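Local coordinates for protein ribonucleoside-diphosphate reductase (Pseudomonas aeruginosa, PDB 5IM3) that probably catalyses the reduction of ribonucleoside diphosphates to deoxyribonucleotides for DNA synthesis, and binds dATP as an allosteric nucleotide, at residues Q647-N650 with S651-H655; S693-A696 with I697-S700; G708-Q711 with T712-G715; L748-A751 with P752-E755. All coordinates share one frame; numbering follows the deposited sequence.

Contact 1: Q647-N650 with S651-H655; sequences QAQN and SNFKH
Ser651 meets Gln647 and Ala648 one turn back in helix 646-655. Ser651 N lies 3.4 Å from Gln647 O, a weak bond, while its OG lies 3.2 Å from Ala648 O and is hydrogen-bonded to Ile599 O. Asn652 follows with a sounder bond, its N 3.1 Å from Ala648 O, and its side-chain amide leaves the segment to bond with Tyr643 and Asn603. Phe653 makes the main side-chain contact. Its N bonds to Gln649 O at 2.9 Å, and one ring face receives the aliphatic part of Gln649: CG of Gln649 stands 3.8 Å from the Phe653 ring centroid, 16° off the normal, which defines a CH-pi contact. Gln649 places CG there by holding it anti to the backbone N (chi1 176°), with the chain extended beyond. Its amide is turned almost parallel to the ring, the planes being 10° apart. Lys654 lies alongside Asn650 and points the same way, with its CD 3.5 Å from Asn650 OD1; the other amide atom, ND2, is held by Asp597 O. His655 closes the row, its NE2 bonded to Glu598. Successive i to i+4 bonds with side chains meeting at the same spacing are the signature of an alpha-helix, here packed through Ala648, Ser651 and Asn652 against strand 600-608 of the barrel domain.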
loop_
_atom_site.group_PDB
_atom_site.type_symbol
_atom_site.label_atom_id
_atom_site.label_comp_id
_atom_site.label_asym_id
_atom_site.label_seq_id
_atom_site.Cartn_x
_atom_site.Cartn_y
_atom_site.Cartn_z
ATOM N N GLN A 647 53.002 1.918 16.056
ATOM C CA GLN A 647 52.182 2.907 16.745
ATOM C C GLN A 647 51.152 2.273 17.672
ATOM O O GLN A 647 50.571 2.981 18.502
ATOM C CB GLN A 647 51.485 3.822 15.733
ATOM C CG GLN A 647 50.837 3.100 14.568
ATOM C CD GLN A 647 51.660 3.179 13.293
ATOM O OE1 GLN A 647 52.841 2.849 13.281
ATOM N NE2 GLN A 647 51.030 3.624 12.210
ATOM N N ALA A 648 50.916 0.964 17.559
ATOM C CA ALA A 648 50.067 0.278 18.526
ATOM C C ALA A 648 50.850 -0.040 19.792
ATOM O O ALA A 648 50.340 0.132 20.905
ATOM C CB ALA A 648 49.489 -0.997 17.912
ATOM N N GLN A 649 52.095 -0.484 19.638
ATOM C CA GLN A 649 52.977 -0.622 20.789
ATOM C C GLN A 649 53.184 0.718 21.479
ATOM O O GLN A 649 53.168 0.803 22.712
ATOM C CB GLN A 649 54.316 -1.204 20.343
ATOM C CG GLN A 649 55.346 -1.310 21.445
ATOM C CD GLN A 649 56.672 -1.807 20.930
ATOM O OE1 GLN A 649 56.805 -2.970 20.548
ATOM N NE2 GLN A 649 57.663 -0.925 20.905
ATOM N N ASN A 650 53.381 1.776 20.695
ATOM C CA ASN A 650 53.645 3.094 21.262
ATOM C C ASN A 650 52.521 3.535 22.195
ATOM O O ASN A 650 52.775 4.011 23.305
ATOM C CB ASN A 650 53.843 4.109 20.134
ATOM C CG ASN A 650 54.220 5.479 20.646
ATOM O OD1 ASN A 650 55.032 5.610 21.561
ATOM N ND2 ASN A 650 53.622 6.511 20.066
ATOM N N SER A 651 51.267 3.390 21.761
ATOM C CA SER A 651 50.155 3.873 22.574
ATOM C C SER A 651 49.927 2.983 23.791
ATOM O O SER A 651 49.586 3.475 24.873
ATOM C CB SER A 651 48.879 3.942 21.742
ATOM O OG SER A 651 48.371 2.645 21.504
ATOM N N ASN A 652 50.082 1.671 23.630
ATOM C CA ASN A 652 49.876 0.773 24.760
ATOM C C ASN A 652 50.929 1.000 25.836
ATOM O O ASN A 652 50.599 1.073 27.023
ATOM C CB ASN A 652 49.891 -0.680 24.287
ATOM C CG ASN A 652 48.549 -1.368 24.455
ATOM O OD1 ASN A 652 47.518 -0.723 24.659
ATOM N ND2 ASN A 652 48.556 -2.689 24.355
ATOM N N PHE A 653 52.197 1.145 25.437
ATOM C CA PHE A 653 53.267 1.369 26.407
ATOM C C PHE A 653 53.174 2.749 27.044
ATOM O O PHE A 653 53.511 2.907 28.222
ATOM C CB PHE A 653 54.637 1.204 25.742
ATOM C CG PHE A 653 55.032 -0.228 25.471
ATOM C CD1 PHE A 653 54.133 -1.269 25.645
ATOM C CD2 PHE A 653 56.322 -0.529 25.053
ATOM C CE1 PHE A 653 54.510 -2.579 25.397
ATOM C CE2 PHE A 653 56.702 -1.835 24.804
ATOM C CZ PHE A 653 55.796 -2.861 24.975
ATOM N N LYS A 654 52.725 3.755 26.288
ATOM C CA LYS A 654 52.672 5.117 26.812
ATOM C C LYS A 654 51.569 5.267 27.853
ATOM O O LYS A 654 51.785 5.852 28.920
ATOM C CB LYS A 654 52.451 6.110 25.668
ATOM C CG LYS A 654 53.683 6.888 25.230
ATOM C CD LYS A 654 53.411 7.616 23.918
ATOM C CE LYS A 654 54.481 8.641 23.597
ATOM N NZ LYS A 654 54.345 9.876 24.421
ATOM N N HIS A 655 50.378 4.738 27.558
ATOM C CA HIS A 655 49.178 5.033 28.330
ATOM C C HIS A 655 48.620 3.841 29.089
ATOM O O HIS A 655 47.872 4.040 30.051
ATOM C CB HIS A 655 48.082 5.578 27.402
ATOM C CG HIS A 655 48.568 6.614 26.439
ATOM N ND1 HIS A 655 49.180 7.779 26.848
ATOM C CD2 HIS A 655 48.539 6.658 25.086
ATOM C CE1 HIS A 655 49.505 8.498 25.788
ATOM N NE2 HIS A 655 49.127 7.840 24.706
#

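Contact 2: S693-A696 with I697-S700; sequences SYYA and IQAS
Ile697 lies over Ser693 one turn along the long alpha-helix 679-707. Its CG1 comes within 3.2 Å of Ser693 O, and its CD1 reaches Ser693 OG at 3.7 Å. Chi1 of -67° sets CG1 beside the backbone N and anti to the carbonyl carbon, which aims this branch back along the helix. Gln698 extends toward two tyrosines: its side chain runs alongside Tyr695, pointing the same way, but crosses Tyr694 obliquely. As a separate observation, the plane of its amide group is 75° from that of the Tyr694 ring. Beneath these side chains the i to i+4 ladder is regular, with Gln698 N to Tyr694 O at 2.8 Å and Ala699 N to Tyr695 O at 2.7 Å. Farther out, the helix touches two others. Tyr695 and Ala696 pack on helix 620-640, whereas Tyr694 and Ile697 touch Leu753 of helix 751-757, and Tyr694 also makes an edge-to-face contact with Trp750. Ser700 ties its hydroxyl to Asn763 and, more weakly, to the backbone of Arg762. The straightest bond of the ladder runs from Ile697 N to Ser693 O, 2.8 Å long with an N-H...O angle of 171°.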
loop_
_atom_site.group_PDB
_atom_site.type_symbol
_atom_site.label_atom_id
_atom_site.label_comp_id
_atom_site.label_asym_id
_atom_site.label_seq_id
_atom_site.Cartn_x
_atom_site.Cartn_y
_atom_site.Cartn_z
ATOM N N SER A 693 33.943 -0.467 40.127
ATOM C CA SER A 693 34.747 0.699 39.771
ATOM C C SER A 693 35.721 1.057 40.884
ATOM O O SER A 693 36.906 1.309 40.634
ATOM C CB SER A 693 33.836 1.883 39.466
ATOM O OG SER A 693 34.579 3.083 39.459
ATOM N N TYR A 694 35.228 1.107 42.124
ATOM C CA TYR A 694 36.092 1.403 43.260
ATOM C C TYR A 694 37.263 0.431 43.318
ATOM O O TYR A 694 38.424 0.840 43.429
ATOM C CB TYR A 694 35.271 1.347 44.550
ATOM C CG TYR A 694 35.987 1.857 45.778
ATOM C CD1 TYR A 694 36.844 1.035 46.497
ATOM C CD2 TYR A 694 35.794 3.157 46.228
ATOM C CE1 TYR A 694 37.494 1.495 47.623
ATOM C CE2 TYR A 694 36.440 3.625 47.357
ATOM C CZ TYR A 694 37.290 2.791 48.048
ATOM O OH TYR A 694 37.935 3.252 49.171
ATOM N N TYR A 695 36.972 -0.869 43.226
ATOM C CA TYR A 695 38.021 -1.878 43.316
ATOM C C TYR A 695 38.964 -1.814 42.121
ATOM O O TYR A 695 40.184 -1.933 42.280
ATOM C CB TYR A 695 37.386 -3.263 43.435
ATOM C CG TYR A 695 36.546 -3.412 44.679
ATOM C CD1 TYR A 695 36.985 -2.894 45.890
ATOM C CD2 TYR A 695 35.311 -4.048 44.643
ATOM C CE1 TYR A 695 36.238 -3.014 47.027
ATOM C CE2 TYR A 695 34.552 -4.171 45.785
ATOM C CZ TYR A 695 35.036 -3.644 46.969
ATOM O OH TYR A 695 34.306 -3.750 48.108
ATOM N N ALA A 696 38.423 -1.627 40.918
ATOM C CA ALA A 696 39.275 -1.534 39.739
ATOM C C ALA A 696 40.217 -0.342 39.847
ATOM O O ALA A 696 41.426 -0.464 39.615
ATOM C CB ALA A 696 38.414 -1.440 38.478
ATOM N N ILE A 697 39.683 0.822 40.218
ATOM C CA ILE A 697 40.530 1.995 40.394
ATOM C C ILE A 697 41.537 1.754 41.510
ATOM O O ILE A 697 42.721 2.087 41.382
ATOM C CB ILE A 697 39.661 3.241 40.655
ATOM C CG1 ILE A 697 38.850 3.581 39.396
ATOM C CG2 ILE A 697 40.533 4.431 41.078
ATOM C CD1 ILE A 697 37.872 4.726 39.566
ATOM N N GLN A 698 41.087 1.161 42.620
ATOM C CA GLN A 698 41.999 0.868 43.721
ATOM C C GLN A 698 43.095 -0.100 43.289
ATOM O O GLN A 698 44.254 0.040 43.697
ATOM C CB GLN A 698 41.221 0.301 44.908
ATOM C CG GLN A 698 42.072 0.060 46.138
ATOM C CD GLN A 698 41.282 -0.515 47.293
ATOM O OE1 GLN A 698 40.465 -1.417 47.112
ATOM N NE2 GLN A 698 41.516 0.010 48.490
ATOM N N ALA A 699 42.745 -1.091 42.463
ATOM C CA ALA A 699 43.742 -2.040 41.976
ATOM C C ALA A 699 44.788 -1.348 41.113
ATOM O O ALA A 699 45.979 -1.671 41.186
ATOM C CB ALA A 699 43.064 -3.161 41.189
ATOM N N SER A 700 44.363 -0.395 40.281
ATOM C CA SER A 700 45.318 0.321 39.446
ATOM C C SER A 700 46.308 1.113 40.293
ATOM O O SER A 700 47.473 1.258 39.909
ATOM C CB SER A 700 44.575 1.243 38.476
ATOM O OG SER A 700 45.352 1.506 37.320
#

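Contact 3: G708-Q711 with T712-G715; sequences GAYQ and TFQG
Tyr710 lays one face of its ring over the start of Phe713. The CB of Phe713 is 4.0 Å from the Tyr710 ring centroid and 12° off its normal, a CH-pi contact, and Phe713 CA sits 3.5 Å above the same ring, offset toward its rim. The two side chains cross at about a right angle. A chi1 of 61° places the tyrosine CG between its own backbone N and carbonyl carbon, folding the ring back over the turn. At the ring edge, near its plane, Thr712 OG1 approaches Tyr710 CE2 at 3.2 Å. Ala709 contributes a small apolar contact, its CB 3.9 Å from Phe713 CB. The backbone closes a type I beta turn with Gln711 and Thr712 at its corners: Phe713 N donates to Tyr710 O at 3.0 Å. The donor stands 51° out of the carbonyl plane, as an i to i+3 closure rather than a bond directed at a lone pair.

Outside the turn, Gln575 bonds to both Tyr710 OH and Thr712 OG1. The loop between helices 679-707 and 724-735 is thus tied to Gln575, and through Thr712 OG1 also to His655. Tyr710 OH has a weak second bond to Ser716 OG. With its hydroxyl bonded and one face covering the backbone N and CA of Phe713 as well as CB, the Tyr710 ring would be restricted in its rotation.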
loop_
_atom_site.group_PDB
_atom_site.type_symbol
_atom_site.label_atom_id
_atom_site.label_comp_id
_atom_site.label_asym_id
_atom_site.label_seq_id
_atom_site.Cartn_x
_atom_site.Cartn_y
_atom_site.Cartn_z
ATOM N N GLY A 708 55.031 1.502 38.997
ATOM C CA GLY A 708 55.086 2.890 38.567
ATOM C C GLY A 708 53.894 3.267 37.712
ATOM O O GLY A 708 53.329 2.456 36.979
ATOM N N ALA A 709 53.497 4.532 37.819
ATOM C CA ALA A 709 52.400 5.036 37.013
ATOM C C ALA A 709 52.801 5.072 35.539
ATOM O O ALA A 709 53.985 5.099 35.191
ATOM C CB ALA A 709 51.988 6.430 37.485
ATOM N N TYR A 710 51.796 5.062 34.666
ATOM C CA TYR A 710 52.075 5.123 33.240
ATOM C C TYR A 710 52.686 6.476 32.880
ATOM O O TYR A 710 52.532 7.467 33.599
ATOM C CB TYR A 710 50.810 4.851 32.417
ATOM C CG TYR A 710 49.658 5.820 32.612
ATOM C CD1 TYR A 710 48.790 5.694 33.692
ATOM C CD2 TYR A 710 49.413 6.837 31.693
ATOM C CE1 TYR A 710 47.730 6.568 33.866
ATOM C CE2 TYR A 710 48.353 7.715 31.858
ATOM C CZ TYR A 710 47.513 7.574 32.945
ATOM O OH TYR A 710 46.456 8.441 33.112
ATOM N N GLN A 711 53.403 6.497 31.752
ATOM C CA GLN A 711 54.206 7.662 31.383
ATOM C C GLN A 711 53.412 8.956 31.498
ATOM O O GLN A 711 53.864 9.927 32.115
ATOM C CB GLN A 711 54.735 7.512 29.954
ATOM C CG GLN A 711 55.852 6.499 29.771
ATOM C CD GLN A 711 56.448 6.559 28.374
ATOM O OE1 GLN A 711 56.639 7.640 27.813
ATOM N NE2 GLN A 711 56.735 5.396 27.804
ATOM N N THR A 712 52.226 8.993 30.903
ATOM C CA THR A 712 51.477 10.231 30.762
ATOM C C THR A 712 50.480 10.449 31.890
ATOM O O THR A 712 49.515 11.202 31.710
ATOM C CB THR A 712 50.755 10.251 29.414
ATOM O OG1 THR A 712 49.825 9.168 29.353
ATOM C CG2 THR A 712 51.760 10.121 28.270
ATOM N N PHE A 713 50.693 9.818 33.049
ATOM C CA PHE A 713 49.779 10.014 34.171
ATOM C C PHE A 713 49.684 11.483 34.555
ATOM O O PHE A 713 48.594 11.983 34.861
ATOM C CB PHE A 713 50.222 9.189 35.378
ATOM C CG PHE A 713 49.555 9.606 36.660
ATOM C CD1 PHE A 713 48.283 9.156 36.972
ATOM C CD2 PHE A 713 50.191 10.466 37.542
ATOM C CE1 PHE A 713 47.659 9.548 38.143
ATOM C CE2 PHE A 713 49.571 10.863 38.713
ATOM C CZ PHE A 713 48.303 10.405 39.013
ATOM N N GLN A 714 50.816 12.188 34.557
ATOM C CA GLN A 714 50.832 13.588 34.957
ATOM C C GLN A 714 49.987 14.420 33.997
ATOM O O GLN A 714 50.286 14.502 32.800
ATOM C CB GLN A 714 52.274 14.096 35.001
ATOM C CG GLN A 714 53.147 13.368 36.030
ATOM C CD GLN A 714 54.629 13.704 35.913
ATOM O OE1 GLN A 714 55.032 14.523 35.085
ATOM N NE2 GLN A 714 55.450 13.067 36.750
ATOM N N GLY A 715 48.924 15.027 34.525
ATOM C CA GLY A 715 48.006 15.838 33.754
ATOM C C GLY A 715 46.667 15.181 33.495
ATOM O O GLY A 715 45.700 15.881 33.164
#

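Contact 4: L748-A751 with P752-E755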
loop_
_atom_site.group_PDB
_atom_site.type_symbol
_atom_site.label_atom_id
_atom_site.label_comp_id
_atom_site.label_asym_id
_atom_site.label_seq_id
_atom_site.Cartn_x
_atom_site.Cartn_y
_atom_site.Cartn_z
ATOM N N LEU A 748 29.220 4.749 48.319
ATOM C CA LEU A 748 30.541 4.530 48.890
ATOM C C LEU A 748 31.153 5.865 49.297
ATOM O O LEU A 748 30.598 6.936 49.037
ATOM C CB LEU A 748 31.461 3.812 47.893
ATOM C CG LEU A 748 31.465 2.281 47.898
ATOM C CD1 LEU A 748 30.067 1.706 47.722
ATOM C CD2 LEU A 748 32.392 1.770 46.806
ATOM N N ASP A 749 32.313 5.788 49.946
ATOM C CA ASP A 749 33.097 6.964 50.310
ATOM C C ASP A 749 34.291 7.042 49.367
ATOM O O ASP A 749 35.252 6.278 49.506
ATOM C CB ASP A 749 33.554 6.901 51.764
ATOM C CG ASP A 749 34.408 8.093 52.155
ATOM O OD1 ASP A 749 34.290 9.151 51.499
ATOM O OD2 ASP A 749 35.198 7.973 53.115
ATOM N N TRP A 750 34.231 7.972 48.416
ATOM C CA TRP A 750 35.259 8.094 47.393
ATOM C C TRP A 750 36.349 9.093 47.753
ATOM O O TRP A 750 37.399 9.094 47.101
ATOM C CB TRP A 750 34.622 8.507 46.064
ATOM C CG TRP A 750 33.793 7.431 45.439
ATOM C CD1 TRP A 750 32.484 7.145 45.705
ATOM C CD2 TRP A 750 34.214 6.496 44.439
ATOM N NE1 TRP A 750 32.066 6.087 44.934
ATOM C CE2 TRP A 750 33.109 5.672 44.146
ATOM C CE3 TRP A 750 35.418 6.275 43.764
ATOM C CZ2 TRP A 750 33.173 4.646 43.205
ATOM C CZ3 TRP A 750 35.479 5.255 42.832
ATOM C CH2 TRP A 750 34.364 4.454 42.560
ATOM N N ALA A 751 36.135 9.934 48.763
ATOM C CA ALA A 751 37.136 10.940 49.105
ATOM C C ALA A 751 38.501 10.335 49.403
ATOM O O ALA A 751 39.504 10.873 48.902
ATOM C CB ALA A 751 36.637 11.784 50.285
ATOM N N PRO A 752 38.625 9.252 50.179
ATOM C CA PRO A 752 39.966 8.690 50.407
ATOM C C PRO A 752 40.606 8.143 49.146
ATOM O O PRO A 752 41.820 8.292 48.958
ATOM C CB PRO A 752 39.712 7.581 51.441
ATOM C CG PRO A 752 38.400 7.923 52.065
ATOM C CD PRO A 752 37.600 8.547 50.967
ATOM N N LEU A 753 39.825 7.501 48.274
ATOM C CA LEU A 753 40.384 6.986 47.029
ATOM C C LEU A 753 40.696 8.113 46.051
ATOM O O LEU A 753 41.666 8.018 45.289
ATOM C CB LEU A 753 39.421 5.982 46.397
ATOM C CG LEU A 753 39.944 5.238 45.166
ATOM C CD1 LEU A 753 41.186 4.424 45.508
ATOM C CD2 LEU A 753 38.861 4.343 44.580
ATOM N N ARG A 754 39.895 9.181 46.055
ATOM C CA ARG A 754 40.198 10.343 45.229
ATOM C C ARG A 754 41.532 10.976 45.605
ATOM O O ARG A 754 42.113 11.701 44.791
ATOM C CB ARG A 754 39.074 11.378 45.345
ATOM C CG ARG A 754 39.264 12.619 44.474
ATOM C CD ARG A 754 38.093 13.585 44.598
ATOM N NE ARG A 754 36.885 13.070 43.955
ATOM C CZ ARG A 754 35.899 12.436 44.586
ATOM N NH1 ARG A 754 35.955 12.228 45.894
ATOM N NH2 ARG A 754 34.846 12.009 43.902
ATOM N N GLU A 755 42.032 10.713 46.815
ATOM C CA GLU A 755 43.327 11.245 47.221
ATOM C C GLU A 755 44.463 10.361 46.721
ATOM O O GLU A 755 45.443 10.860 46.156
ATOM C CB GLU A 755 43.383 11.379 48.743
ATOM C CG GLU A 755 44.595 12.140 49.260
ATOM C CD GLU A 755 44.699 12.110 50.772
ATOM O OE1 GLU A 755 44.256 11.111 51.380
ATOM O OE2 GLU A 755 45.220 13.084 51.353
#
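Trp750 and Leu753 lie side by side and point the same way where the chain enters helix 751-757, a helix start with a weak Asx-turn capping bond from Asp749. Leu753 CD2 approaches the benzo part of the indole obliquely, 3.9 Å from Trp750 CZ3. Asp749 takes a different attitude: it crosses Pro752 at about a right angle, with its carboxylate against the proline ring, and OD2 comes 3.3 Å from Pro752 CD. The other oxygen takes the capping bond, from Ala751 N to Asp749 OD1 at 3.4 Å. Chi1 of 178° turns the Asp749 carboxylate anti to its backbone N, letting it meet both Pro752 and the amide of Ala751. Proline suits the first turn, where N-H groups have no carbonyl partner four residues back within the helix, so its lack of a hydrogen costs no helix bond.

Arg754 turns back over the start of the helix. Its chain is extended as far as CD and then bends at chi3 (-71°), bringing the guanidinium over to Trp750 and Ala751. NH1 stands 3.7 Å from Ala751 CA, which lies at the edge of the group, and 4.0 Å from Trp750 CB. The charge is met by a salt bridge from NH2 to Asp726. Trp750 NE1 bonds to Glu690 of helix 679-707, and the indole also meets Trp869 with nearly parallel planes. Arg754 N donates to Trp750 O at 2.7 Å, with a C=O...N angle of 171°.

In the fold
The four contacts follow one another along the chain in numerical order, all within the barrel domain. Contacts 1 and 3 have centres 13 Å apart and touch: His655 ND1 lies 2.9 Å from Thr712 OG1, a probable hydrogen bond joining the end of helix 646-655 to the 708-715 loop. Contacts 2 and 4, 11 Å apart between centres, meet where Ser693 OG approaches Trp750 CH2 at 3.4 Å, so the start of helix 751-757 packs on helix 679-707. That long helix carries contact 2 and runs directly into contact 3, joining the two pairs into one cluster of the barrel domain. Contacts 1 and 4 stay about 17 Å apart at their nearest atoms. All four lie away from the dATP sites.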